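Local structure of alpha-1,4-endofucoidanase (6DLH) at residues K676-D681 against S708-L713; G697-S702 against I726-T731. The protein hydrolyses fucoidan as a retaining endo-acting glycoside hydrolase of family 107, its catalytic domain followed by calcium-binding immunoglobulin-like domains. One frame throughout, in Å; residues are numbered along the deposited sequence.

Contact 1 of 2, residues K676-D681 against S708-L713; sequences KTSGPD and SFTFNL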
ATOM      1  N   LYS A 676      10.706 -43.233  19.469  1.00 43.86           N
ATOM      2  CA  LYS A 676      11.376 -43.109  20.751  1.00 45.60           C
ATOM      3  C   LYS A 676      12.164 -44.393  20.981  1.00 47.58           C
ATOM      4  O   LYS A 676      11.702 -45.472  20.605  1.00 45.41           O
ATOM      5  CB  LYS A 676      10.350 -42.905  21.866  1.00 44.78           C
ATOM      6  CG  LYS A 676      10.924 -42.531  23.225  1.00 44.12           C
ATOM      7  CD  LYS A 676       9.885 -42.655  24.318  1.00 43.32           C
ATOM      8  CE  LYS A 676      10.338 -42.101  25.650  1.00 42.34           C
ATOM      9  NZ  LYS A 676       9.265 -42.238  26.662  1.00 43.86           N
ATOM     10  N   THR A 677      13.346 -44.251  21.598  1.00 48.85           N
ATOM     11  CA  THR A 677      14.233 -45.378  21.835  1.00 48.31           C
ATOM     12  C   THR A 677      14.595 -45.511  23.317  1.00 49.77           C
ATOM     13  O   THR A 677      14.961 -46.605  23.743  1.00 52.59           O
ATOM     14  CB  THR A 677      15.433 -45.379  20.875  1.00 47.80           C
ATOM     15  OG1 THR A 677      16.129 -44.145  21.052  1.00 45.87           O
ATOM     16  CG2 THR A 677      15.046 -45.590  19.423  1.00 45.82           C
ATOM     17  N   SER A 678      14.489 -44.425  24.101  1.00 45.43           N
ATOM     18  CA  SER A 678      14.681 -44.533  25.544  1.00 46.25           C
ATOM     19  C   SER A 678      14.257 -43.259  26.273  1.00 48.81           C
ATOM     20  O   SER A 678      14.017 -42.231  25.640  1.00 52.84           O
ATOM     21  CB  SER A 678      16.097 -44.919  25.898  1.00 45.59           C
ATOM     22  OG  SER A 678      16.962 -43.798  25.822  1.00 50.85           O
ATOM     23  N   GLY A 679      14.170 -43.362  27.611  1.00 49.81           N
ATOM     24  CA  GLY A 679      13.924 -42.258  28.529  1.00 44.90           C
ATOM     25  C   GLY A 679      12.564 -42.379  29.220  1.00 45.19           C
ATOM     26  O   GLY A 679      11.721 -43.160  28.780  1.00 42.41           O
ATOM     27  N   PRO A 680      12.297 -41.588  30.290  1.00 43.81           N
ATOM     28  CA  PRO A 680      11.037 -41.657  31.044  1.00 45.93           C
ATOM     29  C   PRO A 680       9.745 -41.786  30.233  1.00 50.44           C
ATOM     30  O   PRO A 680       9.631 -41.247  29.130  1.00 49.75           O
ATOM     31  CB  PRO A 680      11.033 -40.330  31.814  1.00 41.84           C
ATOM     32  CG  PRO A 680      12.503 -40.082  32.085  1.00 42.07           C
ATOM     33  CD  PRO A 680      13.216 -40.577  30.843  1.00 42.57           C
ATOM     34  N   ASP A 681       8.763 -42.476  30.833  1.00 53.11           N
ATOM     35  CA  ASP A 681       7.574 -42.978  30.160  1.00 55.46           C
ATOM     36  C   ASP A 681       6.569 -41.865  29.869  1.00 54.48           C
ATOM     37  O   ASP A 681       5.704 -42.036  29.010  1.00 52.74           O
ATOM     38  CB  ASP A 681       6.870 -44.052  30.995  1.00 57.73           C
ATOM     39  CG  ASP A 681       7.404 -45.458  30.782  1.00 60.99           C
ATOM     40  OD1 ASP A 681       8.182 -45.656  29.820  1.00 60.89           O
ATOM     41  OD2 ASP A 681       7.029 -46.346  31.576  1.00 60.56           O
ATOM     42  N   SER A 708      16.285 -37.263  30.409  1.00 42.61           N
ATOM     43  CA  SER A 708      17.008 -37.539  29.180  1.00 41.49           C
ATOM     44  C   SER A 708      16.258 -38.571  28.337  1.00 43.28           C
ATOM     45  O   SER A 708      15.810 -39.597  28.847  1.00 47.13           O
ATOM     46  CB  SER A 708      18.425 -37.952  29.481  1.00 42.74           C
ATOM     47  OG  SER A 708      19.129 -38.249  28.285  1.00 45.22           O
ATOM     48  N   PHE A 709      16.125 -38.277  27.041  1.00 41.85           N
ATOM     49  CA  PHE A 709      15.420 -39.142  26.107  1.00 44.79           C
ATOM     50  C   PHE A 709      16.271 -39.339  24.857  1.00 44.76           C
ATOM     51  O   PHE A 709      17.156 -38.538  24.572  1.00 47.54           O
ATOM     52  CB  PHE A 709      14.079 -38.526  25.694  1.00 43.69           C
ATOM     53  CG  PHE A 709      13.138 -38.210  26.829  1.00 45.05           C
ATOM     54  CD1 PHE A 709      13.258 -37.023  27.543  1.00 44.53           C
ATOM     55  CD2 PHE A 709      12.129 -39.094  27.181  1.00 43.52           C
ATOM     56  CE1 PHE A 709      12.393 -36.733  28.587  1.00 44.11           C
ATOM     57  CE2 PHE A 709      11.266 -38.802  28.228  1.00 43.71           C
ATOM     58  CZ  PHE A 709      11.398 -37.623  28.926  1.00 43.02           C
ATOM     59  N   THR A 710      15.990 -40.409  24.107  1.00 42.13           N
ATOM     60  CA  THR A 710      16.657 -40.604  22.830  1.00 43.10           C
ATOM     61  C   THR A 710      15.602 -40.887  21.761  1.00 43.53           C
ATOM     62  O   THR A 710      14.619 -41.585  22.017  1.00 43.94           O
ATOM     63  CB  THR A 710      17.785 -41.648  22.921  1.00 44.28           C
ATOM     64  OG1 THR A 710      17.215 -42.952  23.048  1.00 43.25           O
ATOM     65  CG2 THR A 710      18.750 -41.397  24.062  1.00 43.17           C
ATOM     66  N   PHE A 711      15.817 -40.330  20.566  1.00 42.67           N
ATOM     67  CA  PHE A 711      14.861 -40.461  19.480  1.00 42.85           C
ATOM     68  C   PHE A 711      15.597 -40.827  18.196  1.00 43.16           C
ATOM     69  O   PHE A 711      16.710 -40.371  17.953  1.00 41.42           O
ATOM     70  CB  PHE A 711      14.017 -39.187  19.332  1.00 41.97           C
ATOM     71  CG  PHE A 711      12.975 -38.988  20.409  1.00 42.86           C
ATOM     72  CD1 PHE A 711      13.277 -38.302  21.579  1.00 38.81           C
ATOM     73  CD2 PHE A 711      11.691 -39.498  20.264  1.00 43.22           C
ATOM     74  CE1 PHE A 711      12.321 -38.123  22.568  1.00 39.58           C
ATOM     75  CE2 PHE A 711      10.736 -39.323  21.258  1.00 42.04           C
ATOM     76  CZ  PHE A 711      11.054 -38.639  22.412  1.00 39.21           C
ATOM     77  N   ASN A 712      14.952 -41.652  17.372  1.00 44.51           N
ATOM     78  CA  ASN A 712      15.594 -42.119  16.160  1.00 49.40           C
ATOM     79  C   ASN A 712      14.858 -41.567  14.942  1.00 49.30           C
ATOM     80  O   ASN A 712      13.629 -41.573  14.895  1.00 48.17           O
ATOM     81  CB  ASN A 712      15.817 -43.637  16.161  1.00 47.68           C
ATOM     82  CG  ASN A 712      16.452 -44.128  14.877  1.00 51.30           C
ATOM     83  OD1 ASN A 712      17.669 -44.290  14.801  1.00 55.61           O
ATOM     84  ND2 ASN A 712      15.640 -44.332  13.850  1.00 52.61           N
ATOM     85  N   LEU A 713      15.654 -41.124  13.963  1.00 48.45           N
ATOM     86  CA  LEU A 713      15.200 -40.465  12.753  1.00 51.65           C
ATOM     87  C   LEU A 713      15.733 -41.254  11.555  1.00 52.65           C
ATOM     88  O   LEU A 713      16.942 -41.300  11.345  1.00 53.40           O
ATOM     89  CB  LEU A 713      15.781 -39.049  12.833  1.00 51.12           C
ATOM     90  CG  LEU A 713      15.495 -38.095  11.678  1.00 54.09           C
ATOM     91  CD1 LEU A 713      14.010 -37.764  11.584  1.00 53.37           C
ATOM     92  CD2 LEU A 713      16.315 -36.827  11.855  1.00 52.34           C
TER
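K676 pairs antiparallel with F711 and passes its chain obliquely across F711 and F709: CB and CG lie near F711 CE2, CB at 3.7 Å, and with CG anti to the backbone N (chi1 -170°) the extended chain carries CE to the F709 edge. Its NZ bonds P680 O at 2.7 Å, from above the carbonyl plane, and also L683 O. An alanine here would probably leave P680 O without its ammonium partner and open a gap beside F709. The register then slips by one: T677 and S678 stand opposite the single T710, a classic beta bulge. T710 OG1 sits between two hydroxyls, 2.6 Å from T677 OG1 and 2.9 Å from S678 OG, while backbone bonds T677 N to T710 O and T710 N to S678 O hold the strands. At G679 the backbone angles alone call for glycine, and a CB would also clash with S708 O and the F709 ring. P680 lays CD over one face of F709, 4.1 Å from the ring centroid (CH-pi), and its O meets the ring edge in plane. Strand 674-678 edges a four-stranded sheet in this chain's last immunoglobulin-like domain; strand 705-713 separates it from strand 720-729, where F711 touches I724.

Contact 2 of 2, residues G697-S702 against I726-T731; sequences GTPINS and INVIAT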
ATOM      1  N   GLY A 697       2.840 -35.011  27.002  1.00 47.94           N
ATOM      2  CA  GLY A 697       2.691 -35.822  28.194  1.00 47.90           C
ATOM      3  C   GLY A 697       2.652 -34.930  29.427  1.00 48.83           C
ATOM      4  O   GLY A 697       2.950 -33.742  29.338  1.00 53.56           O
ATOM      5  N   THR A 698       2.293 -35.517  30.572  1.00 51.58           N
ATOM      6  CA  THR A 698       2.216 -34.754  31.806  1.00 56.22           C
ATOM      7  C   THR A 698       3.240 -35.293  32.800  1.00 56.04           C
ATOM      8  O   THR A 698       3.143 -36.438  33.234  1.00 55.98           O
ATOM      9  CB  THR A 698       0.782 -34.706  32.352  1.00 54.67           C
ATOM     10  OG1 THR A 698      -0.063 -34.291  31.277  1.00 55.93           O
ATOM     11  CG2 THR A 698       0.630 -33.753  33.517  1.00 52.56           C
ATOM     12  N   PRO A 699       4.259 -34.489  33.177  1.00 58.12           N
ATOM     13  CA  PRO A 699       5.210 -34.893  34.208  1.00 56.96           C
ATOM     14  C   PRO A 699       4.616 -34.605  35.582  1.00 57.34           C
ATOM     15  O   PRO A 699       3.805 -33.693  35.724  1.00 58.28           O
ATOM     16  CB  PRO A 699       6.407 -33.971  33.926  1.00 58.15           C
ATOM     17  CG  PRO A 699       5.775 -32.696  33.402  1.00 55.03           C
ATOM     18  CD  PRO A 699       4.560 -33.157  32.622  1.00 58.41           C
ATOM     19  N   ILE A 700       5.009 -35.413  36.572  1.00 59.76           N
ATOM     20  CA  ILE A 700       4.709 -35.152  37.972  1.00 57.57           C
ATOM     21  C   ILE A 700       6.019 -34.784  38.669  1.00 57.00           C
ATOM     22  O   ILE A 700       7.086 -34.900  38.065  1.00 55.28           O
ATOM     23  CB  ILE A 700       3.978 -36.348  38.626  1.00 60.30           C
ATOM     24  CG1 ILE A 700       4.785 -37.650  38.545  1.00 61.71           C
ATOM     25  CG2 ILE A 700       2.581 -36.507  38.036  1.00 57.47           C
ATOM     26  CD1 ILE A 700       4.229 -38.789  39.380  1.00 57.96           C
ATOM     27  N   ASN A 701       5.923 -34.338  39.930  1.00 53.25           N
ATOM     28  CA  ASN A 701       7.062 -33.839  40.692  1.00 52.31           C
ATOM     29  C   ASN A 701       8.147 -34.905  40.848  1.00 51.83           C
ATOM     30  O   ASN A 701       9.330 -34.576  40.907  1.00 51.33           O
ATOM     31  CB  ASN A 701       6.644 -33.286  42.055  1.00 51.32           C
ATOM     32  CG  ASN A 701       5.896 -31.974  41.944  1.00 52.73           C
ATOM     33  OD1 ASN A 701       5.322 -31.669  40.902  1.00 53.30           O
ATOM     34  ND2 ASN A 701       5.894 -31.191  43.010  1.00 50.36           N
ATOM     35  N   SER A 702       7.747 -36.179  40.917  1.00 51.04           N
ATOM     36  CA  SER A 702       8.716 -37.261  41.025  1.00 52.89           C
ATOM     37  C   SER A 702       9.652 -37.285  39.812  1.00 54.85           C
ATOM     38  O   SER A 702      10.649 -38.004  39.826  1.00 57.63           O
ATOM     39  CB  SER A 702       8.036 -38.589  41.230  1.00 49.13           C
ATOM     40  OG  SER A 702       7.491 -39.073  40.012  1.00 51.29           O
ATOM     41  N   ILE A 726      14.891 -32.439  28.782  1.00 51.60           N
ATOM     42  CA  ILE A 726      13.884 -31.560  29.362  1.00 48.25           C
ATOM     43  C   ILE A 726      14.083 -31.518  30.873  1.00 49.79           C
ATOM     44  O   ILE A 726      14.036 -32.554  31.537  1.00 49.97           O
ATOM     45  CB  ILE A 726      12.452 -32.032  29.028  1.00 45.73           C
ATOM     46  CG1 ILE A 726      12.162 -32.029  27.526  1.00 46.23           C
ATOM     47  CG2 ILE A 726      11.427 -31.208  29.794  1.00 47.88           C
ATOM     48  CD1 ILE A 726      10.985 -32.893  27.129  1.00 47.44           C
ATOM     49  N   ASN A 727      14.274 -30.306  31.403  1.00 49.44           N
ATOM     50  CA  ASN A 727      14.237 -30.065  32.835  1.00 48.58           C
ATOM     51  C   ASN A 727      12.783 -29.931  33.291  1.00 53.74           C
ATOM     52  O   ASN A 727      12.045 -29.087  32.784  1.00 56.75           O
ATOM     53  CB  ASN A 727      15.026 -28.809  33.210  1.00 46.58           C
ATOM     54  CG  ASN A 727      15.168 -28.652  34.707  1.00 47.90           C
ATOM     55  OD1 ASN A 727      14.732 -29.517  35.461  1.00 48.91           O
ATOM     56  ND2 ASN A 727      15.780 -27.564  35.144  1.00 49.12           N
ATOM     57  N   VAL A 728      12.385 -30.770  34.256  1.00 50.89           N
ATOM     58  CA  VAL A 728      11.055 -30.712  34.842  1.00 47.53           C
ATOM     59  C   VAL A 728      11.152 -29.990  36.186  1.00 47.22           C
ATOM     60  O   VAL A 728      11.815 -30.476  37.094  1.00 49.04           O
ATOM     61  CB  VAL A 728      10.433 -32.119  34.980  1.00 44.73           C
ATOM     62  CG1 VAL A 728       9.101 -32.099  35.720  1.00 47.81           C
ATOM     63  CG2 VAL A 728      10.275 -32.818  33.637  1.00 44.88           C
ATOM     64  N   ILE A 729      10.502 -28.821  36.291  1.00 50.02           N
ATOM     65  CA  ILE A 729      10.446 -28.049  37.525  1.00 49.16           C
ATOM     66  C   ILE A 729       9.232 -28.508  38.330  1.00 55.00           C
ATOM     67  O   ILE A 729       8.121 -28.575  37.803  1.00 55.68           O
ATOM     68  CB  ILE A 729      10.376 -26.532  37.240  1.00 50.04           C
ATOM     69  CG1 ILE A 729      11.464 -26.045  36.278  1.00 50.02           C
ATOM     70  CG2 ILE A 729      10.362 -25.726  38.533  1.00 45.66           C
ATOM     71  CD1 ILE A 729      12.862 -26.046  36.858  1.00 54.30           C
ATOM     72  N   ALA A 730       9.463 -28.803  39.617  1.00 59.22           N
ATOM     73  CA  ALA A 730       8.434 -29.276  40.531  1.00 59.02           C
ATOM     74  C   ALA A 730       7.603 -28.099  41.034  1.00 58.63           C
ATOM     75  O   ALA A 730       8.148 -27.041  41.353  1.00 58.85           O
ATOM     76  CB  ALA A 730       9.071 -30.028  41.678  1.00 55.76           C
ATOM     77  N   THR A 731       6.283 -28.315  41.115  1.00 56.16           N
ATOM     78  CA  THR A 731       5.339 -27.276  41.496  1.00 58.49           C
ATOM     79  C   THR A 731       5.264 -27.189  43.021  1.00 63.12           C
ATOM     80  O   THR A 731       4.578 -27.989  43.658  1.00 61.76           O
ATOM     81  CB  THR A 731       3.961 -27.515  40.863  1.00 57.70           C
ATOM     82  OG1 THR A 731       4.104 -27.839  39.478  1.00 51.50           O
ATOM     83  CG2 THR A 731       3.031 -26.332  41.026  1.00 57.92           C
TER
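P699 and V728 face each other across a gap too wide for backbone pairing, their CA atoms 7.2 Å apart, but the two chains close in to 4.8 Å between the CA atoms of N701 and A730, where strand 726-729 has already given way to loop. The first pair is purely apolar. Both side chains leave the backbone toward the opposite segment, and P699 CB comes to 3.7 Å from V728 CG1. V728 holds CG1 anti to its backbone N (chi1 174°), and both methyls face P699 CB from the same side, CG1 the nearer; the proline ring crosses the valine obliquely. W682 packs on both residues, and both are buried.

Farther along, the contact turns polar and more exposed. N701 begins a short 3-10 turn and sets CG anti to the carbonyl carbon, beside its own backbone N (chi1 -71°). CG packs 3.7 Å from A730 CB, which ND2 also touches, and OD1 accepts a weak, nearly straight bond of 3.5 Å from T731 N, with an N-H...O angle of 166°. The T731 hydroxyl is held instead by G650 O. This is plain packing within the last immunoglobulin-like domain of this chain: the loop from strand 692-697 to strand 705-713 lies against the end of strand 720-729. That strand runs between strands 642-649 and 705-713; I726 reaches back to L645.

Contact 1 and contact 2 belong to the same immunoglobulin-like domain, the last of those in this chain, with centres about 17 Å apart. Their nearest atoms come to about 4 Å without touching. Along the sequence their segments alternate, and strands 705-713 and 720-729, neighbours in one sheet, carry the second segment of each. Contact 1 joins strand 674-678, one of the two outermost strands, to strand 705-713, whereas contact 2 ties the loop between strands 692-697 and 705-713 to the chain leaving the last strand. The domain's calcium ion lies nearer contact 1, about 12 Å from the N712 side chain; contact 2 is plain packing with no bound metal at it.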